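Local coordinates for purine nucleoside phosphorylase (PDB 6TK9), which catalyses the reversible phosphorolysis of purine nucleosides, probably inosine and guanosine above all, to the free base and ribose 1-phosphate, at residues L69-V74 with R265-L271; E22-G28 with A104-T110. One frame throughout, in Å; residues are numbered along the deposited sequence.

Overall arrangement
Both contacts reach the same mixed sheet of the phosphorylase fold, about 11 Å apart between centres. Contact 2 is the deeper: strands 23-27 and 106-110 run parallel near the middle of the chain, joined by main-chain hydrogen bonds and covered by apolar side chains. Contact 1 lies about 17 Å from the chain centre, partly buried, where a hairpin turn leading into strand 72-78 meets the C-terminal helix; two weak salt bridges flank a leucine core there. The two are continuous: strand 72-78 is the neighbour of 23-27, Pro73 O probably bonds to Glu22 N, and Leu268 packs its CD1 on Leu108 CD2.

Contact 1: L69-V74 with R265-L271; sequences LEGKPV and RGILAEL
Lys72 NZ reaches the C-terminal carboxylate, 3.1 Å from Leu271 OXT, in a salt bridge whose hydrogen bond is weak. The lysine chain is bent at chi2 (-70°) and chi3, which lays its methylenes alongside the end of the helix: CG comes to 3.3 Å from Leu268 O, and CE also touches OXT. The ammonium would probably offset the negative charge gathered at this helix end by the carboxylate. At the other border of the contact Glu70 crosses Arg265 at about a right angle. Glu70 OE1 meets Arg265 NH1 at 3.4 Å, a weak salt bridge at the guanidinium edge and in its plane, with the carboxylate turned 73° from that plane. Arg265 is extended from CG to NE, and its NH2 has a second acidic partner in Glu37. Leu69 CD1 lies over one guanidinium face, 3.8 Å from Arg265 NH2. Lower on the glutamate, CG rests on the methyl of Ala269, 3.7 Å from its CB. With an alanine here in place of Glu70, Arg265 NH1 would probably be left without this carboxylate and the Ala269 methyl without the CG that rests on it, while the bridge to Glu37 could remain. Between the two charged borders lies an apolar patch. Leu268 sends CD2 across Leu69, 3.6 Å from its CD2, and Val74 CG1 touches the same methyl from farther along the strand. The type I' turn from Leu69 to Lys72 closes the beta hairpin and sets Glu70 and Lys72 against the helix. Helix 257-270 thus rests on the hairpin through Leu268, while Ile267 and Leu271 pack on Leu166 of helix 161-173 and on Leu108 of strand 106-115.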
ATOM      1  N   LEU A  69      39.288 -23.523   5.421  1.00 41.08           N
ATOM      2  CA  LEU A  69      38.676 -22.712   6.499  1.00 39.44           C
ATOM      3  C   LEU A  69      37.686 -23.655   7.187  1.00 39.69           C
ATOM      4  O   LEU A  69      37.033 -24.398   6.449  1.00 38.08           O
ATOM      5  CB  LEU A  69      38.011 -21.485   5.874  1.00 40.69           C
ATOM      6  CG  LEU A  69      37.398 -20.476   6.836  1.00 45.26           C
ATOM      7  CD1 LEU A  69      38.461 -19.830   7.709  1.00 47.75           C
ATOM      8  CD2 LEU A  69      36.627 -19.418   6.059  1.00 51.01           C
ATOM      9  N   GLU A  70      37.705 -23.723   8.524  1.00 40.08           N
ATOM     10  CA  GLU A  70      36.858 -24.617   9.362  1.00 44.42           C
ATOM     11  C   GLU A  70      36.917 -26.042   8.783  1.00 44.27           C
ATOM     12  O   GLU A  70      35.924 -26.791   8.898  1.00 48.99           O
ATOM     13  CB  GLU A  70      35.457 -24.007   9.500  1.00 39.74           C
ATOM     14  CG  GLU A  70      34.613 -24.612  10.603  1.00 41.65           C
ATOM     15  CD  GLU A  70      34.941 -24.235  12.039  1.00 45.33           C
ATOM     16  OE1 GLU A  70      35.621 -23.215  12.237  1.00 45.95           O
ATOM     17  OE2 GLU A  70      34.498 -24.970  12.971  1.00 51.63           O
ATOM     18  N   GLY A  71      38.072 -26.417   8.222  1.00 48.55           N
ATOM     19  CA  GLY A  71      38.336 -27.761   7.669  1.00 49.44           C
ATOM     20  C   GLY A  71      37.705 -28.005   6.306  1.00 50.31           C
ATOM     21  O   GLY A  71      37.828 -29.115   5.808  1.00 53.28           O
ATOM     22  N   LYS A  72      37.056 -27.013   5.703  1.00 57.74           N
ATOM     23  CA  LYS A  72      36.445 -27.142   4.357  1.00 57.97           C
ATOM     24  C   LYS A  72      37.399 -26.568   3.318  1.00 53.21           C
ATOM     25  O   LYS A  72      38.043 -25.549   3.559  1.00 50.54           O
ATOM     26  CB  LYS A  72      35.096 -26.424   4.324  1.00 64.07           C
ATOM     27  CG  LYS A  72      34.031 -27.041   5.221  1.00 74.75           C
ATOM     28  CD  LYS A  72      33.517 -28.394   4.750  1.00 82.18           C
ATOM     29  CE  LYS A  72      33.317 -29.359   5.901  1.00 87.47           C
ATOM     30  NZ  LYS A  72      33.101 -30.744   5.421  1.00 88.05           N
ATOM     31  N   PRO A  73      37.510 -27.203   2.129  1.00 50.24           N
ATOM     32  CA  PRO A  73      38.175 -26.573   0.985  1.00 49.48           C
ATOM     33  C   PRO A  73      37.292 -25.443   0.423  1.00 49.21           C
ATOM     34  O   PRO A  73      36.169 -25.720   0.027  1.00 48.75           O
ATOM     35  CB  PRO A  73      38.401 -27.717  -0.026  1.00 49.35           C
ATOM     36  CG  PRO A  73      37.504 -28.871   0.434  1.00 52.63           C
ATOM     37  CD  PRO A  73      37.010 -28.554   1.835  1.00 49.55           C
ATOM     38  N   VAL A  74      37.785 -24.199   0.406  1.00 46.26           N
ATOM     39  CA  VAL A  74      36.934 -23.005   0.113  1.00 45.08           C
ATOM     40  C   VAL A  74      37.604 -22.101  -0.927  1.00 48.79           C
ATOM     41  O   VAL A  74      38.850 -22.036  -0.949  1.00 49.06           O
ATOM     42  CB  VAL A  74      36.580 -22.235   1.396  1.00 44.11           C
ATOM     43  CG1 VAL A  74      35.835 -23.132   2.363  1.00 47.12           C
ATOM     44  CG2 VAL A  74      37.790 -21.627   2.078  1.00 43.96           C
ATOM     45  N   ARG A 265      31.679 -19.548  10.156  1.00 46.58           N
ATOM     46  CA  ARG A 265      32.425 -20.790  10.523  1.00 47.41           C
ATOM     47  C   ARG A 265      31.417 -21.861  10.956  1.00 46.24           C
ATOM     48  O   ARG A 265      31.515 -22.990  10.441  1.00 46.38           O
ATOM     49  CB  ARG A 265      33.448 -20.521  11.633  1.00 48.80           C
ATOM     50  CG  ARG A 265      34.722 -19.817  11.182  1.00 46.75           C
ATOM     51  CD  ARG A 265      35.513 -19.379  12.401  1.00 47.98           C
ATOM     52  NE  ARG A 265      36.785 -18.772  12.037  1.00 48.22           N
ATOM     53  CZ  ARG A 265      37.848 -19.439  11.602  1.00 47.10           C
ATOM     54  NH1 ARG A 265      37.809 -20.755  11.455  1.00 49.17           N
ATOM     55  NH2 ARG A 265      38.957 -18.783  11.307  1.00 46.71           N
ATOM     56  N   GLY A 266      30.488 -21.509  11.855  1.00 45.61           N
ATOM     57  CA  GLY A 266      29.404 -22.397  12.318  1.00 46.68           C
ATOM     58  C   GLY A 266      28.705 -23.083  11.155  1.00 46.99           C
ATOM     59  O   GLY A 266      28.584 -24.324  11.174  1.00 47.46           O
ATOM     60  N   ILE A 267      28.294 -22.295  10.160  1.00 45.54           N
ATOM     61  CA  ILE A 267      27.608 -22.774   8.925  1.00 44.51           C
ATOM     62  C   ILE A 267      28.569 -23.664   8.120  1.00 45.26           C
ATOM     63  O   ILE A 267      28.196 -24.815   7.832  1.00 44.71           O
ATOM     64  CB  ILE A 267      27.096 -21.566   8.114  1.00 42.82           C
ATOM     65  CG1 ILE A 267      25.938 -20.882   8.842  1.00 44.25           C
ATOM     66  CG2 ILE A 267      26.733 -21.970   6.694  1.00 41.03           C
ATOM     67  CD1 ILE A 267      25.789 -19.409   8.528  1.00 47.62           C
ATOM     68  N   LEU A 268      29.746 -23.147   7.756  1.00 45.68           N
ATOM     69  CA  LEU A 268      30.807 -23.899   7.023  1.00 46.75           C
ATOM     70  C   LEU A 268      30.984 -25.303   7.605  1.00 43.25           C
ATOM     71  O   LEU A 268      31.209 -26.236   6.813  1.00 47.18           O
ATOM     72  CB  LEU A 268      32.143 -23.150   7.096  1.00 50.67           C
ATOM     73  CG  LEU A 268      32.693 -22.633   5.769  1.00 53.10           C
ATOM     74  CD1 LEU A 268      31.709 -21.699   5.097  1.00 57.81           C
ATOM     75  CD2 LEU A 268      34.008 -21.910   5.997  1.00 58.57           C
ATOM     76  N   ALA A 269      30.943 -25.454   8.929  1.00 43.98           N
ATOM     77  CA  ALA A 269      31.296 -26.724   9.610  1.00 44.65           C
ATOM     78  C   ALA A 269      30.252 -27.792   9.283  1.00 47.47           C
ATOM     79  O   ALA A 269      30.616 -28.971   9.309  1.00 51.66           O
ATOM     80  CB  ALA A 269      31.424 -26.512  11.089  1.00 41.37           C
ATOM     81  N   GLU A 270      29.022 -27.392   8.948  1.00 50.75           N
ATOM     82  CA  GLU A 270      27.881 -28.325   8.744  1.00 55.18           C
ATOM     83  C   GLU A 270      27.700 -28.665   7.256  1.00 55.20           C
ATOM     84  O   GLU A 270      26.894 -29.552   6.989  1.00 53.12           O
ATOM     85  CB  GLU A 270      26.594 -27.728   9.309  1.00 65.00           C
ATOM     86  CG  GLU A 270      26.730 -27.135  10.710  1.00 74.69           C
ATOM     87  CD  GLU A 270      26.776 -28.118  11.876  1.00 80.78           C
ATOM     88  OE1 GLU A 270      27.706 -28.957  11.920  1.00 86.14           O
ATOM     89  OE2 GLU A 270      25.891 -28.027  12.753  1.00 71.91           O
ATOM     90  N   LEU A 271      28.444 -28.024   6.340  1.00 59.73           N
ATOM     91  CA  LEU A 271      28.303 -28.148   4.853  1.00 63.81           C
ATOM     92  C   LEU A 271      29.196 -29.275   4.303  1.00 68.18           C
ATOM     93  O   LEU A 271      28.915 -29.877   3.234  1.00 58.77           O
ATOM     94  CB  LEU A 271      28.683 -26.814   4.188  1.00 61.64           C
ATOM     95  CG  LEU A 271      27.741 -25.638   4.445  1.00 62.28           C
ATOM     96  CD1 LEU A 271      28.214 -24.383   3.718  1.00 59.53           C
ATOM     97  CD2 LEU A 271      26.318 -25.995   4.043  1.00 61.20           C
ATOM     98  OXT LEU A 271      30.237 -29.588   4.897  1.00 67.85           O
TER

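Contact 2: E22-G28 with A104-T110; sequences EVGLVLG and ARTFLLT
Two neighbouring parallel strands of the central sheet, 23-27 and 106-110, are joined here, their short axes 4.5 Å apart and 10° from parallel. Gly24 and Val26 supply the main-chain groups that face the partner. Gly24 N bonds to Thr106 O at 2.8 Å, in the carbonyl plane; Gly24 O takes Leu108 N, which stands 40° out of its plane. Val26 N closes on Leu108 O nearly along the C=O axis. Val26 O is gripped twice, by the main-chain N of Thr110 and by its hydroxyl. Thr110 OG1 lies 2.7 Å from Val26 O, in the carbonyl plane on a lone pair. Thr110 OG1 sits between its own backbone N and carbonyl carbon (chi1 84°), turned to the other strand, and in turn accepts Gly28 N at 3.3 Å. Its hydroxyl therefore links both strands just where 23-27 ends. The nearest atoms of Gly28 and a bound phosphate ion lie about 3 Å apart, where this family's phosphate-binding site would be expected, although the ion may come from the crystallisation liquor. In this fold a mixed sheet is flanked by helices, and each face of the pair meets a different helix. On one, Phe107 lays its ring over Gly24, with Gly24 CA 3.8 Å from the centroid in a CH-pi contact; a CB on Gly24 would clash with CE2. Val26 CG2 stands at the edge of that ring and packs on Leu109 CD2 at 3.8 Å. Helix 213-222 covers this side through Leu219 and Val216. On the opposite face Leu25 CD1 reaches Leu108 CB at 3.7 Å, while Val23 CG1 touches Leu108 CD1 more loosely. Helix 257-270 lies against this second face, Val264 meeting Leu25 and Ile267 meeting Leu108.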
ATOM      1  N   GLU A  22      35.016 -26.650  -2.536  1.00 49.51           N
ATOM      2  CA  GLU A  22      33.618 -27.142  -2.422  1.00 50.80           C
ATOM      3  C   GLU A  22      32.673 -25.970  -2.157  1.00 47.54           C
ATOM      4  O   GLU A  22      31.501 -26.087  -2.500  1.00 50.44           O
ATOM      5  CB  GLU A  22      33.520 -28.170  -1.297  1.00 54.22           C
ATOM      6  CG  GLU A  22      34.070 -29.517  -1.722  1.00 61.25           C
ATOM      7  CD  GLU A  22      34.347 -30.525  -0.624  1.00 64.61           C
ATOM      8  OE1 GLU A  22      34.067 -30.228   0.566  1.00 68.27           O
ATOM      9  OE2 GLU A  22      34.857 -31.606  -0.972  1.00 68.89           O
ATOM     10  N   VAL A  23      33.169 -24.886  -1.567  1.00 45.30           N
ATOM     11  CA  VAL A  23      32.321 -23.790  -1.043  1.00 44.25           C
ATOM     12  C   VAL A  23      32.938 -22.462  -1.470  1.00 45.38           C
ATOM     13  O   VAL A  23      34.121 -22.225  -1.204  1.00 45.36           O
ATOM     14  CB  VAL A  23      32.138 -23.881   0.482  1.00 45.32           C
ATOM     15  CG1 VAL A  23      31.324 -22.715   1.023  1.00 45.99           C
ATOM     16  CG2 VAL A  23      31.493 -25.196   0.896  1.00 47.30           C
ATOM     17  N   GLY A  24      32.131 -21.652  -2.147  1.00 48.90           N
ATOM     18  CA  GLY A  24      32.435 -20.254  -2.468  1.00 43.97           C
ATOM     19  C   GLY A  24      31.965 -19.399  -1.334  1.00 40.91           C
ATOM     20  O   GLY A  24      30.994 -19.762  -0.707  1.00 43.59           O
ATOM     21  N   LEU A  25      32.652 -18.305  -1.082  1.00 44.10           N
ATOM     22  CA  LEU A  25      32.325 -17.372   0.008  1.00 43.55           C
ATOM     23  C   LEU A  25      32.779 -15.990  -0.459  1.00 40.90           C
ATOM     24  O   LEU A  25      33.963 -15.867  -0.742  1.00 41.18           O
ATOM     25  CB  LEU A  25      33.064 -17.873   1.252  1.00 45.76           C
ATOM     26  CG  LEU A  25      33.120 -16.900   2.423  1.00 49.82           C
ATOM     27  CD1 LEU A  25      31.737 -16.671   3.014  1.00 51.00           C
ATOM     28  CD2 LEU A  25      34.065 -17.415   3.488  1.00 55.25           C
ATOM     29  N   VAL A  26      31.855 -15.039  -0.628  1.00 39.19           N
ATOM     30  CA  VAL A  26      32.138 -13.649  -1.099  1.00 35.94           C
ATOM     31  C   VAL A  26      32.025 -12.745   0.124  1.00 36.74           C
ATOM     32  O   VAL A  26      30.955 -12.734   0.755  1.00 38.94           O
ATOM     33  CB  VAL A  26      31.191 -13.193  -2.232  1.00 35.27           C
ATOM     34  CG1 VAL A  26      31.401 -11.733  -2.603  1.00 37.52           C
ATOM     35  CG2 VAL A  26      31.318 -14.039  -3.485  1.00 34.06           C
ATOM     36  N   LEU A  27      33.116 -12.071   0.469  1.00 36.75           N
ATOM     37  CA  LEU A  27      33.199 -11.189   1.652  1.00 38.69           C
ATOM     38  C   LEU A  27      33.001  -9.754   1.158  1.00 38.92           C
ATOM     39  O   LEU A  27      33.709  -9.357   0.251  1.00 38.30           O
ATOM     40  CB  LEU A  27      34.546 -11.395   2.374  1.00 38.23           C
ATOM     41  CG  LEU A  27      34.817 -12.820   2.885  1.00 39.51           C
ATOM     42  CD1 LEU A  27      36.230 -12.968   3.433  1.00 38.24           C
ATOM     43  CD2 LEU A  27      33.809 -13.251   3.927  1.00 37.25           C
ATOM     44  N   GLY A  28      32.057  -9.018   1.741  1.00 41.70           N
ATOM     45  CA  GLY A  28      31.707  -7.652   1.309  1.00 41.32           C
ATOM     46  C   GLY A  28      32.396  -6.602   2.150  1.00 43.97           C
ATOM     47  O   GLY A  28      33.436  -6.905   2.769  1.00 43.08           O
ATOM     48  N   ALA A 104      33.192 -24.794  -6.819  1.00 47.51           N
ATOM     49  CA  ALA A 104      32.285 -24.242  -5.783  1.00 48.30           C
ATOM     50  C   ALA A 104      30.827 -24.316  -6.272  1.00 52.38           C
ATOM     51  O   ALA A 104      30.432 -23.423  -7.032  1.00 63.02           O
ATOM     52  CB  ALA A 104      32.681 -22.822  -5.450  1.00 45.45           C
ATOM     53  N   ARG A 105      30.057 -25.330  -5.853  1.00 51.74           N
ATOM     54  CA  ARG A 105      28.630 -25.519  -6.251  1.00 50.22           C
ATOM     55  C   ARG A 105      27.688 -24.980  -5.156  1.00 46.38           C
ATOM     56  O   ARG A 105      26.457 -24.937  -5.394  1.00 39.12           O
ATOM     57  CB  ARG A 105      28.350 -26.996  -6.526  1.00 59.08           C
ATOM     58  CG  ARG A 105      29.387 -27.678  -7.410  1.00 74.18           C
ATOM     59  CD  ARG A 105      29.282 -27.311  -8.877  1.00 81.18           C
ATOM     60  NE  ARG A 105      28.018 -27.788  -9.427  1.00 87.69           N
ATOM     61  CZ  ARG A 105      27.785 -29.013  -9.887  1.00 88.71           C
ATOM     62  NH1 ARG A 105      28.740 -29.925  -9.884  1.00 94.03           N
ATOM     63  NH2 ARG A 105      26.590 -29.324 -10.356  1.00 84.74           N
ATOM     64  N   THR A 106      28.238 -24.594  -3.995  1.00 45.96           N
ATOM     65  CA  THR A 106      27.531 -23.915  -2.876  1.00 43.16           C
ATOM     66  C   THR A 106      28.266 -22.609  -2.563  1.00 47.03           C
ATOM     67  O   THR A 106      29.510 -22.661  -2.407  1.00 43.74           O
ATOM     68  CB  THR A 106      27.420 -24.810  -1.635  1.00 40.32           C
ATOM     69  OG1 THR A 106      26.641 -25.948  -1.990  1.00 42.97           O
ATOM     70  CG2 THR A 106      26.744 -24.149  -0.455  1.00 39.01           C
ATOM     71  N   PHE A 107      27.520 -21.497  -2.476  1.00 45.74           N
ATOM     72  CA  PHE A 107      28.068 -20.127  -2.312  1.00 42.79           C
ATOM     73  C   PHE A 107      27.371 -19.412  -1.166  1.00 42.29           C
ATOM     74  O   PHE A 107      26.140 -19.458  -1.102  1.00 37.60           O
ATOM     75  CB  PHE A 107      27.890 -19.318  -3.590  1.00 42.90           C
ATOM     76  CG  PHE A 107      29.097 -19.280  -4.482  1.00 41.27           C
ATOM     77  CD1 PHE A 107      29.314 -20.267  -5.422  1.00 41.74           C
ATOM     78  CD2 PHE A 107      29.998 -18.236  -4.394  1.00 43.62           C
ATOM     79  CE1 PHE A 107      30.423 -20.214  -6.249  1.00 41.73           C
ATOM     80  CE2 PHE A 107      31.110 -18.184  -5.216  1.00 43.17           C
ATOM     81  CZ  PHE A 107      31.318 -19.175  -6.145  1.00 43.57           C
ATOM     82  N   LEU A 108      28.171 -18.778  -0.309  1.00 43.05           N
ATOM     83  CA  LEU A 108      27.738 -17.883   0.790  1.00 43.01           C
ATOM     84  C   LEU A 108      28.040 -16.457   0.321  1.00 41.21           C
ATOM     85  O   LEU A 108      29.218 -16.115   0.218  1.00 43.76           O
ATOM     86  CB  LEU A 108      28.514 -18.219   2.074  1.00 42.33           C
ATOM     87  CG  LEU A 108      27.978 -19.361   2.947  1.00 47.55           C
ATOM     88  CD1 LEU A 108      27.734 -20.650   2.162  1.00 47.51           C
ATOM     89  CD2 LEU A 108      28.910 -19.642   4.113  1.00 45.78           C
ATOM     90  N   LEU A 109      27.029 -15.664   0.001  1.00 36.93           N
ATOM     91  CA  LEU A 109      27.244 -14.255  -0.413  1.00 38.53           C
ATOM     92  C   LEU A 109      27.018 -13.353   0.800  1.00 38.51           C
ATOM     93  O   LEU A 109      25.933 -13.420   1.365  1.00 42.30           O
ATOM     94  CB  LEU A 109      26.281 -13.925  -1.553  1.00 37.57           C
ATOM     95  CG  LEU A 109      26.305 -14.901  -2.724  1.00 36.29           C
ATOM     96  CD1 LEU A 109      25.149 -14.616  -3.661  1.00 37.03           C
ATOM     97  CD2 LEU A 109      27.628 -14.834  -3.463  1.00 34.02           C
ATOM     98  N   THR A 110      28.018 -12.564   1.182  1.00 36.90           N
ATOM     99  CA  THR A 110      27.980 -11.685   2.373  1.00 38.95           C
ATOM    100  C   THR A 110      28.119 -10.237   1.905  1.00 39.31           C
ATOM    101  O   THR A 110      28.825 -10.008   0.903  1.00 37.39           O
ATOM    102  CB  THR A 110      29.047 -12.071   3.414  1.00 42.47           C
ATOM    103  OG1 THR A 110      30.303 -11.465   3.088  1.00 42.34           O
ATOM    104  CG2 THR A 110      29.205 -13.573   3.550  1.00 42.22           C
TER